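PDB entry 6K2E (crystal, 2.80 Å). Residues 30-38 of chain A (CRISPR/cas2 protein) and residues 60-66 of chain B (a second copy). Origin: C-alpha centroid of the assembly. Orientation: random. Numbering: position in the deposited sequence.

Chain A (30-38) WRQNSVFEG
Chain B, residues 60-66: DSVLIYI

Chain A forms a hairpin: strand 30-32, entering from earlier in the chain, turns through Asn A33 and Ser A34 into strand 35-38, which runs on beyond the stretch. The turn is closed by Val A35 N to Gln A32 O at 2.7 Å and Arg A31 N to Val A35 O at 3.1 Å. Gln A32 is nearly extended (phi/psi -159/-168), Asn A33 turns sharply (-31/-57), and Ser A34 (-137/25) leads into the second strand. Gly A38, at 151/176, adopts angles at which a CB would be jammed against the carbonyl O of Glu A37. Chain B is a single strand from Ser B61 onward, with phi between -140 and -93 and psi between 107 and 134.

The strand 61-66 axis lies 11.3 Å from that of strand 35-38, the N-to-C directions 30° apart, and 9.9 Å from that of strand 30-32, at 120°. The nearest CA pairs, Gln A32 with Leu B63 at 8.8 Å and Asn A33 with Ser B61 at 8.9 Å, are too distant for backbone pairing, so side chains make the contact, burying 287 Å² in total. Strand alternation directs CB of Ser B61, Leu B63 and Tyr B65 toward chain A, while that of Val B62 points away; likewise Val A35 and Glu A37 point toward chain B and Phe A36 away.

The polar anchor is Tyr B65 (chi1 -72°, m; chi2 -83°), whose OH donates a hydrogen bond to Glu A37 OE2 at 2.8 Å. Glu A37 (chi1 p, chi2 t, chi3 -55°) also receives Arg A31 NE on OE2 at 2.6 Å, N-H...O angle 163°, in a salt bridge within chain A; a weak bond from Arg A31 NH2 to the same OE2 measures 3.2 Å. Arg A31 reaches across its hairpin with chi1 t, chi2 p, chi3 p and chi4 -174°. One carboxylate oxygen thus joins the tyrosine hydroxyl to the guanidinium, compensating the charge of a buried glutamate.

Beside this cluster, Val A35 (chi1 t) sends CG1 to the edge of the tyrosine ring, 3.4 Å from Tyr B65 OH and 4.3 Å from its CZ, while its CG2 lies 3.8 Å from Leu B63 CD1. Leu B63 (chi1 m, chi2 t) also packs CD1 3.9 Å from Arg A31 CG, using the aliphatic part of that chain. These apolar groups fill the space beside the charged cluster. Near the hairpin turn, the small Ser B61 (chi1 148°) leaves room for the side chain of Gln A32 (chi1 -145°, chi2 t), which is itself buried.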

# COMPACT_ATOMS: atom_id res chain seq x y z
N TRP A 30 -10.18 1.02 -7.51
CA TRP A 30 -10.25 1.24 -6.07
C TRP A 30 -10.32 -0.09 -5.33
O TRP A 30 -11.31 -0.83 -5.46
CB TRP A 30 -11.47 2.10 -5.76
CG TRP A 30 -11.53 2.51 -4.38
CD1 TRP A 30 -10.50 2.65 -3.52
CD2 TRP A 30 -12.70 2.85 -3.67
NE1 TRP A 30 -10.94 3.06 -2.30
CE2 TRP A 30 -12.30 3.19 -2.37
CE3 TRP A 30 -14.06 2.92 -4.01
CZ2 TRP A 30 -13.21 3.59 -1.40
CZ3 TRP A 30 -14.97 3.32 -3.03
CH2 TRP A 30 -14.53 3.65 -1.75
N ARG A 31 -9.26 -0.42 -4.59
CA ARG A 31 -9.24 -1.64 -3.80
C ARG A 31 -10.01 -1.46 -2.50
O ARG A 31 -11.07 -2.07 -2.29
CB ARG A 31 -7.78 -2.04 -3.51
CG ARG A 31 -7.56 -3.13 -2.46
CD ARG A 31 -8.21 -4.42 -2.87
NE ARG A 31 -7.49 -5.08 -3.94
CZ ARG A 31 -7.91 -6.18 -4.56
NH1 ARG A 31 -9.07 -6.73 -4.20
NH2 ARG A 31 -7.17 -6.72 -5.51
N GLN A 32 -9.50 -0.60 -1.63
CA GLN A 32 -10.09 -0.29 -0.36
C GLN A 32 -9.50 1.06 0.04
O GLN A 32 -8.66 1.58 -0.66
CB GLN A 32 -9.76 -1.40 0.64
CG GLN A 32 -10.81 -1.69 1.62
CD GLN A 32 -10.59 -2.99 2.32
OE1 GLN A 32 -10.40 -3.02 3.53
NE2 GLN A 32 -10.61 -4.09 1.55
N ASN A 33 -9.73 1.42 1.31
CA ASN A 33 -9.86 2.77 1.84
C ASN A 33 -9.06 3.85 1.13
O ASN A 33 -9.61 4.82 0.58
CB ASN A 33 -9.42 2.72 3.32
CG ASN A 33 -9.95 1.49 4.06
OD1 ASN A 33 -9.30 0.44 4.08
ND2 ASN A 33 -11.14 1.61 4.65
N SER A 34 -7.76 3.66 1.05
CA SER A 34 -6.93 4.65 0.39
C SER A 34 -5.89 3.97 -0.50
O SER A 34 -4.84 4.54 -0.81
CB SER A 34 -6.31 5.56 1.45
OG SER A 34 -5.03 6.02 1.08
N VAL A 35 -6.22 2.76 -0.96
CA VAL A 35 -5.35 1.92 -1.79
C VAL A 35 -6.01 1.77 -3.16
O VAL A 35 -7.19 1.40 -3.25
CB VAL A 35 -5.10 0.55 -1.14
CG1 VAL A 35 -4.28 -0.32 -2.10
CG2 VAL A 35 -4.37 0.74 0.20
N PHE A 36 -5.27 2.12 -4.20
CA PHE A 36 -5.68 1.92 -5.59
C PHE A 36 -4.66 1.04 -6.30
O PHE A 36 -3.46 1.09 -6.02
CB PHE A 36 -5.78 3.25 -6.32
CG PHE A 36 -7.01 4.04 -5.99
CD1 PHE A 36 -7.07 4.81 -4.84
CD2 PHE A 36 -8.10 4.03 -6.86
CE1 PHE A 36 -8.22 5.55 -4.55
CE2 PHE A 36 -9.23 4.76 -6.57
CZ PHE A 36 -9.30 5.51 -5.42
N GLU A 37 -5.12 0.27 -7.28
CA GLU A 37 -4.18 -0.55 -8.04
C GLU A 37 -4.68 -0.76 -9.46
O GLU A 37 -5.84 -0.50 -9.77
CB GLU A 37 -3.91 -1.89 -7.34
CG GLU A 37 -5.15 -2.66 -6.97
CD GLU A 37 -4.85 -3.94 -6.22
OE1 GLU A 37 -4.07 -4.77 -6.73
OE2 GLU A 37 -5.41 -4.13 -5.12
N GLY A 38 -3.77 -1.21 -10.31
CA GLY A 38 -4.13 -1.57 -11.67
C GLY A 38 -2.99 -1.36 -12.64
O GLY A 38 -1.93 -0.83 -12.31
N ASP B 60 -11.76 -2.84 11.08
CA ASP B 60 -10.33 -2.67 10.87
C ASP B 60 -9.90 -3.55 9.72
O ASP B 60 -10.41 -4.66 9.52
CB ASP B 60 -9.52 -3.10 12.07
CG ASP B 60 -9.58 -2.16 13.20
OD1 ASP B 60 -9.03 -2.53 14.24
OD2 ASP B 60 -10.21 -1.08 13.09
N SER B 61 -8.92 -3.07 8.98
CA SER B 61 -8.52 -3.75 7.77
C SER B 61 -7.00 -3.71 7.67
O SER B 61 -6.39 -2.67 7.91
CB SER B 61 -9.23 -3.11 6.56
OG SER B 61 -8.46 -3.16 5.38
N VAL B 62 -6.39 -4.85 7.35
CA VAL B 62 -4.97 -4.91 7.03
C VAL B 62 -4.83 -5.57 5.67
O VAL B 62 -5.23 -6.72 5.49
CB VAL B 62 -4.16 -5.69 8.07
CG1 VAL B 62 -2.69 -5.66 7.70
CG2 VAL B 62 -4.36 -5.15 9.46
N LEU B 63 -4.25 -4.84 4.71
CA LEU B 63 -3.93 -5.39 3.40
C LEU B 63 -2.51 -5.92 3.40
O LEU B 63 -1.57 -5.17 3.66
CB LEU B 63 -4.07 -4.31 2.33
CG LEU B 63 -5.41 -3.64 2.10
CD1 LEU B 63 -5.35 -2.87 0.80
CD2 LEU B 63 -6.54 -4.67 2.13
N ILE B 64 -2.35 -7.18 3.04
CA ILE B 64 -1.05 -7.83 2.98
C ILE B 64 -0.84 -8.27 1.54
O ILE B 64 -1.49 -9.21 1.06
CB ILE B 64 -0.96 -9.00 3.97
CG1 ILE B 64 -1.17 -8.49 5.41
CG2 ILE B 64 0.37 -9.71 3.88
CD1 ILE B 64 -0.97 -9.53 6.48
N TYR B 65 0.05 -7.57 0.82
CA TYR B 65 0.42 -7.89 -0.55
C TYR B 65 1.69 -8.73 -0.53
O TYR B 65 2.73 -8.26 -0.05
CB TYR B 65 0.65 -6.63 -1.39
CG TYR B 65 -0.57 -5.84 -1.76
CD1 TYR B 65 -1.36 -6.20 -2.86
CD2 TYR B 65 -0.94 -4.73 -1.03
CE1 TYR B 65 -2.50 -5.48 -3.20
CE2 TYR B 65 -2.06 -4.00 -1.36
CZ TYR B 65 -2.84 -4.38 -2.44
OH TYR B 65 -3.95 -3.64 -2.74
N ILE B 66 1.61 -9.96 -1.03
CA ILE B 66 2.69 -10.94 -0.99
C ILE B 66 3.29 -11.12 -2.39
O ILE B 66 2.59 -11.54 -3.32
CB ILE B 66 2.19 -12.27 -0.42
CG1 ILE B 66 1.39 -12.00 0.87
CG2 ILE B 66 3.35 -13.23 -0.23
CD1 ILE B 66 0.17 -12.87 1.03